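Local coordinates for protein methylocystis parvus OBBP MbnE (Methylocystis parvus OBBP, PDB 5ICQ) that probably binds the copper chelator methanobactin in the periplasm, as a solute-binding protein of the family 5 type, in the course of its transport, at residues Q89-N94 with Y227-V232; L99-Q104 with P252-F257. All blocks are in the same frame, centred on the assembly; numbering follows the deposited sequence.

Contact 1 (Q89-N94 with Y227-V232)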
loop_
_atom_site.group_PDB
_atom_site.type_symbol
_atom_site.label_atom_id
_atom_site.label_comp_id
_atom_site.label_asym_id
_atom_site.label_seq_id
_atom_site.Cartn_x
_atom_site.Cartn_y
_atom_site.Cartn_z
ATOM N N GLN A 89 -15.509 -2.376 6.226
ATOM C CA GLN A 89 -14.636 -1.214 6.205
ATOM C C GLN A 89 -15.328 -0.053 6.907
ATOM O O GLN A 89 -16.499 -0.127 7.267
ATOM C CB GLN A 89 -14.273 -0.833 4.770
ATOM C CG GLN A 89 -13.322 -1.803 4.116
ATOM C CD GLN A 89 -13.221 -1.565 2.623
ATOM O OE1 GLN A 89 -13.728 -2.348 1.821
ATOM N NE2 GLN A 89 -12.586 -0.465 2.244
ATOM N N GLY A 90 -14.581 1.026 7.118
ATOM C CA GLY A 90 -15.144 2.197 7.751
ATOM C C GLY A 90 -15.061 2.212 9.262
ATOM O O GLY A 90 -15.557 3.162 9.874
ATOM N N LEU A 91 -14.450 1.199 9.888
ATOM C CA LEU A 91 -14.416 1.173 11.349
ATOM C C LEU A 91 -13.173 1.837 11.909
ATOM O O LEU A 91 -13.234 2.509 12.946
ATOM C CB LEU A 91 -14.499 -0.271 11.855
ATOM C CG LEU A 91 -15.807 -0.973 11.516
ATOM C CD1 LEU A 91 -15.678 -2.493 11.753
ATOM C CD2 LEU A 91 -16.934 -0.395 12.341
ATOM N N VAL A 92 -12.033 1.645 11.255
ATOM C CA VAL A 92 -10.818 2.308 11.693
ATOM C C VAL A 92 -10.984 3.804 11.487
ATOM O O VAL A 92 -11.517 4.248 10.459
ATOM C CB VAL A 92 -9.609 1.752 10.918
ATOM C CG1 VAL A 92 -8.336 2.498 11.295
ATOM C CG2 VAL A 92 -9.461 0.250 11.183
ATOM N N GLY A 93 -10.562 4.591 12.478
ATOM C CA GLY A 93 -10.671 6.036 12.371
ATOM C C GLY A 93 -12.026 6.547 12.824
ATOM O O GLY A 93 -12.107 7.358 13.748
ATOM N N ASN A 94 -13.099 6.063 12.186
ATOM C CA ASN A 94 -14.448 6.493 12.552
ATOM C C ASN A 94 -14.852 5.983 13.930
ATOM O O ASN A 94 -15.540 6.688 14.680
ATOM C CB ASN A 94 -15.457 6.010 11.513
ATOM C CG ASN A 94 -15.303 6.717 10.181
ATOM O OD1 ASN A 94 -15.048 7.928 10.128
ATOM N ND2 ASN A 94 -15.448 5.967 9.100
ATOM N N TYR A 227 -17.903 8.393 15.285
ATOM C CA TYR A 227 -19.128 7.696 14.927
ATOM C C TYR A 227 -19.302 6.447 15.769
ATOM O O TYR A 227 -18.326 5.802 16.163
ATOM C CB TYR A 227 -19.145 7.273 13.444
ATOM C CG TYR A 227 -19.118 8.444 12.501
ATOM C CD1 TYR A 227 -20.295 9.089 12.123
ATOM C CD2 TYR A 227 -17.911 8.931 12.011
ATOM C CE1 TYR A 227 -20.263 10.192 11.255
ATOM C CE2 TYR A 227 -17.870 10.026 11.155
ATOM C CZ TYR A 227 -19.046 10.643 10.779
ATOM O OH TYR A 227 -18.991 11.739 9.945
ATOM N N VAL A 228 -20.558 6.095 16.014
ATOM C CA VAL A 228 -20.898 4.809 16.605
ATOM C C VAL A 228 -21.592 3.956 15.554
ATOM O O VAL A 228 -22.140 4.456 14.560
ATOM C CB VAL A 228 -21.791 4.957 17.852
ATOM C CG1 VAL A 228 -21.151 5.903 18.849
ATOM C CG2 VAL A 228 -23.187 5.442 17.457
ATOM N N VAL A 229 -21.561 2.645 15.777
ATOM C CA VAL A 229 -22.235 1.704 14.888
ATOM C C VAL A 229 -23.710 1.673 15.274
ATOM O O VAL A 229 -24.067 1.229 16.369
ATOM C CB VAL A 229 -21.610 0.310 14.958
ATOM C CG1 VAL A 229 -22.402 -0.656 14.089
ATOM C CG2 VAL A 229 -20.170 0.364 14.500
ATOM N N ALA A 230 -24.565 2.171 14.383
ATOM C CA ALA A 230 -25.987 2.334 14.646
ATOM C C ALA A 230 -26.831 1.184 14.129
ATOM O O ALA A 230 -27.861 0.866 14.730
ATOM C CB ALA A 230 -26.490 3.638 14.023
ATOM N N ASP A 231 -26.423 0.548 13.037
ATOM C CA ASP A 231 -27.181 -0.575 12.502
ATOM C C ASP A 231 -26.240 -1.429 11.671
ATOM O O ASP A 231 -25.318 -0.913 11.036
ATOM C CB ASP A 231 -28.365 -0.109 11.646
ATOM C CG ASP A 231 -29.270 -1.261 11.227
ATOM O OD1 ASP A 231 -29.725 -2.008 12.117
ATOM O OD2 ASP A 231 -29.501 -1.437 10.012
ATOM N N VAL A 232 -26.463 -2.738 11.690
ATOM C CA VAL A 232 -25.666 -3.640 10.870
ATOM C C VAL A 232 -26.567 -4.739 10.328
ATOM O O VAL A 232 -27.358 -5.333 11.070
ATOM C CB VAL A 232 -24.472 -4.242 11.642
ATOM C CG1 VAL A 232 -24.933 -4.873 12.927
ATOM C CG2 VAL A 232 -23.728 -5.267 10.776
#
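Asn94 and Tyr227 meet through one backbone bond and one side-chain contact. The amide N of Tyr227 donates to Asn94 O at 3.0 Å with an N-H...O angle of 165°, joining the loop to the first residue of strand 227-232. The Asn94 side chain, followed outward, stays beside the tyrosine: its CB lies 3.8 Å from Tyr227 CD2, CG is about as near the same ring atom, and OD1 ends 3.6 Å from CD2 with CE2 close behind. The two side chains run alongside each other, pointing the same way, with the amide plane turned 87° to the ring. OD1 therefore comes obliquely against the CD2-CE2 side, while ND2 turns back into its own loop and donates to Gly90 O at 2.9 Å. Gly90 O lies nearly in the amide plane, and a further bond from ND2 to Thr601 OG1 helps fix the rotation of the group. An alanine here would keep the backbone bond but is likely to leave Gly90 O and Thr601 OG1 without this donor and open a gap beside the tyrosine ring. Further along the strand, Val229 CG2 is met by Leu91 CD2 at 4.0 Å; the leucine reaches across because CG stands beside its backbone N, opposite the carbonyl carbon (chi1 -64°). Leu238 and Leu240 of strand 237-242 extend this apolar layer, so the loop lies over an outermost strand of a four-stranded mixed sheet and its neighbour. The Tyr227 hydroxyl is bonded to Phe260 O. Asn94 ND2 and the Tyr227 hydroxyl thus each have a hydrogen-bond partner, and the attachment rests on one backbone bond, an amide turned by its own bonds and apolar contact, with no charged pair across the segments.

Contact 2 (L99-Q104 with P252-F257)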
loop_
_atom_site.group_PDB
_atom_site.type_symbol
_atom_site.label_atom_id
_atom_site.label_comp_id
_atom_site.label_asym_id
_atom_site.label_seq_id
_atom_site.Cartn_x
_atom_site.Cartn_y
_atom_site.Cartn_z
ATOM N N LEU A 99 -3.369 6.081 19.344
ATOM C CA LEU A 99 -2.799 7.093 20.225
ATOM C C LEU A 99 -2.500 8.388 19.478
ATOM O O LEU A 99 -2.616 9.482 20.046
ATOM C CB LEU A 99 -1.530 6.549 20.868
ATOM C CG LEU A 99 -1.755 5.505 21.952
ATOM C CD1 LEU A 99 -0.416 4.820 22.293
ATOM C CD2 LEU A 99 -2.376 6.156 23.177
ATOM N N MET A 100 -2.089 8.290 18.215
ATOM C CA MET A 100 -1.756 9.461 17.420
ATOM C C MET A 100 -2.410 9.330 16.053
ATOM O O MET A 100 -2.734 8.229 15.601
ATOM C CB MET A 100 -0.236 9.646 17.294
ATOM C CG MET A 100 0.460 9.868 18.656
ATOM S SD MET A 100 2.248 10.161 18.503
ATOM C CE MET A 100 2.232 11.880 17.980
ATOM N N ALA A 101 -2.638 10.477 15.420
ATOM C CA ALA A 101 -3.336 10.559 14.145
ATOM C C ALA A 101 -2.318 10.835 13.049
ATOM O O ALA A 101 -1.467 11.712 13.200
ATOM C CB ALA A 101 -4.395 11.669 14.180
ATOM N N ARG A 102 -2.409 10.107 11.946
ATOM C CA ARG A 102 -1.447 10.260 10.860
ATOM C C ARG A 102 -1.911 11.365 9.912
ATOM O O ARG A 102 -3.059 11.357 9.459
ATOM C CB ARG A 102 -1.298 8.939 10.108
ATOM C CG ARG A 102 -0.279 8.995 8.991
ATOM C CD ARG A 102 0.010 7.582 8.478
ATOM N NE ARG A 102 1.113 7.560 7.518
ATOM C CZ ARG A 102 1.665 6.443 7.049
ATOM N NH1 ARG A 102 1.224 5.263 7.468
ATOM N NH2 ARG A 102 2.668 6.500 6.181
ATOM N N SER A 103 -1.043 12.335 9.641
ATOM C CA SER A 103 -1.337 13.312 8.603
ATOM C C SER A 103 -0.979 12.718 7.252
ATOM O O SER A 103 0.176 12.338 7.023
ATOM C CB SER A 103 -0.567 14.615 8.795
ATOM O OG SER A 103 -0.805 15.438 7.660
ATOM N N GLN A 104 -1.960 12.647 6.354
ATOM C CA GLN A 104 -1.675 12.141 5.017
ATOM C C GLN A 104 -1.030 13.182 4.120
ATOM O O GLN A 104 -0.841 12.928 2.924
ATOM C CB GLN A 104 -2.950 11.593 4.376
ATOM C CG GLN A 104 -3.243 10.153 4.775
ATOM C CD GLN A 104 -2.012 9.241 4.682
ATOM O OE1 GLN A 104 -1.217 9.330 3.737
ATOM N NE2 GLN A 104 -1.854 8.356 5.666
ATOM N N PRO A 252 -6.930 19.343 17.314
ATOM C CA PRO A 252 -6.447 19.873 16.025
ATOM C C PRO A 252 -6.420 18.858 14.893
ATOM O O PRO A 252 -6.856 19.176 13.779
ATOM C CB PRO A 252 -5.039 20.373 16.376
ATOM C CG PRO A 252 -5.190 20.849 17.813
ATOM C CD PRO A 252 -6.082 19.777 18.440
ATOM N N SER A 253 -5.941 17.636 15.151
ATOM C CA SER A 253 -5.870 16.608 14.113
ATOM C C SER A 253 -7.238 16.121 13.653
ATOM O O SER A 253 -7.308 15.329 12.701
ATOM C CB SER A 253 -5.063 15.410 14.628
ATOM O OG SER A 253 -5.749 14.752 15.689
ATOM N N GLN A 254 -8.314 16.558 14.301
ATOM C CA GLN A 254 -9.668 16.128 13.977
ATOM C C GLN A 254 -10.535 17.240 13.392
ATOM O O GLN A 254 -11.635 16.950 12.903
ATOM C CB GLN A 254 -10.354 15.583 15.245
ATOM C CG GLN A 254 -9.569 14.501 15.967
ATOM C CD GLN A 254 -9.617 13.211 15.192
ATOM O OE1 GLN A 254 -10.572 12.451 15.303
ATOM N NE2 GLN A 254 -8.605 12.978 14.365
ATOM N N ARG A 255 -10.093 18.497 13.459
ATOM C CA ARG A 255 -10.920 19.614 13.016
ATOM C C ARG A 255 -11.084 19.588 11.510
ATOM O O ARG A 255 -10.102 19.439 10.774
ATOM C CB ARG A 255 -10.294 20.947 13.430
ATOM C CG ARG A 255 -10.342 21.210 14.922
ATOM C CD ARG A 255 -9.534 22.450 15.280
ATOM N NE ARG A 255 -9.432 22.627 16.725
ATOM C CZ ARG A 255 -8.409 23.211 17.341
ATOM N NH1 ARG A 255 -7.380 23.674 16.636
ATOM N NH2 ARG A 255 -8.415 23.328 18.665
ATOM N N GLY A 256 -12.326 19.742 11.049
ATOM C CA GLY A 256 -12.622 19.680 9.638
ATOM C C GLY A 256 -12.954 18.298 9.124
ATOM O O GLY A 256 -13.388 18.171 7.973
ATOM N N PHE A 257 -12.757 17.261 9.932
ATOM C CA PHE A 257 -13.066 15.896 9.531
ATOM C C PHE A 257 -14.395 15.478 10.146
ATOM O O PHE A 257 -14.857 16.065 11.124
ATOM C CB PHE A 257 -11.960 14.932 9.981
ATOM C CG PHE A 257 -10.642 15.149 9.292
ATOM C CD1 PHE A 257 -10.499 14.873 7.935
ATOM C CD2 PHE A 257 -9.542 15.627 9.995
ATOM C CE1 PHE A 257 -9.279 15.060 7.300
ATOM C CE2 PHE A 257 -8.313 15.813 9.364
ATOM C CZ PHE A 257 -8.181 15.533 8.018
#
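Ala101 CB meets Ser253 at the closest point of this small contact, 3.7 Å from OG and 3.8 Å from CB. The methyl group points out of strand 100-103 toward the loop, and the serine points its CB back, so one short side chain abuts another. Ser253 OG sits between its own backbone N and carbonyl carbon (chi1 67°), a rotation that lays it against the alanine methyl. Its polar partner lies outside the two segments: OG is hydrogen-bonded to Pro112 O of strand 109-120. That strand is also the antiparallel neighbour of 100-103, with Ala101 bonded through its backbone to Tyr111, so Ser253 touches one strand and is bonded to the next. In fold terms, the connection between strands 237-242 and 262-268 of the four-stranded mixed sheet packs here against strand 100-103 of a separate antiparallel sheet. The fit slackens at Gln254, whose NE2 stays 4.4 Å from Ala101 CB. Its amide is turned by other bonds: OE1 to Tyr246 OH outside the contact, and NE2 weakly to Ser253 O of its own segment at 3.2 Å, with a bent N-H...O angle of 132°. Beyond it the loop bends away through a type II beta turn from Gln254 to Phe257, closed by Phe257 N to Gln254 O at 3.2 Å. Gly256 suits this turn, since its backbone angles would press a CB against the carbonyl O of Arg255. On this looser, partly exposed side Pro252 CG lies 3.6 Å above one face of the Arg255 guanidinium, toward its rim, and the arginine forms salt bridges with Asp250 and Asp51.

In the fold
From the N terminus, the chain leaves strand 65-71 and passes through loop 89-94 before it enters strand 100-103, so the first halves of both contacts come early and close together. Strand 227-232 then returns to 89-94, closing contact 1 over 132 intervening residues. After strand 237-242 the loop 252-257 reaches 100-103 and closes contact 2 over 147. The two closures cross, since their segments alternate along the chain. Their centres are about 17 Å apart, and their nearest atoms, about 6 Å apart, do not touch. Contact 1 ties the early loop to an outermost strand of the mixed sheet, 65-71 being the other, while contact 2 joins a connection of that sheet to the antiparallel one.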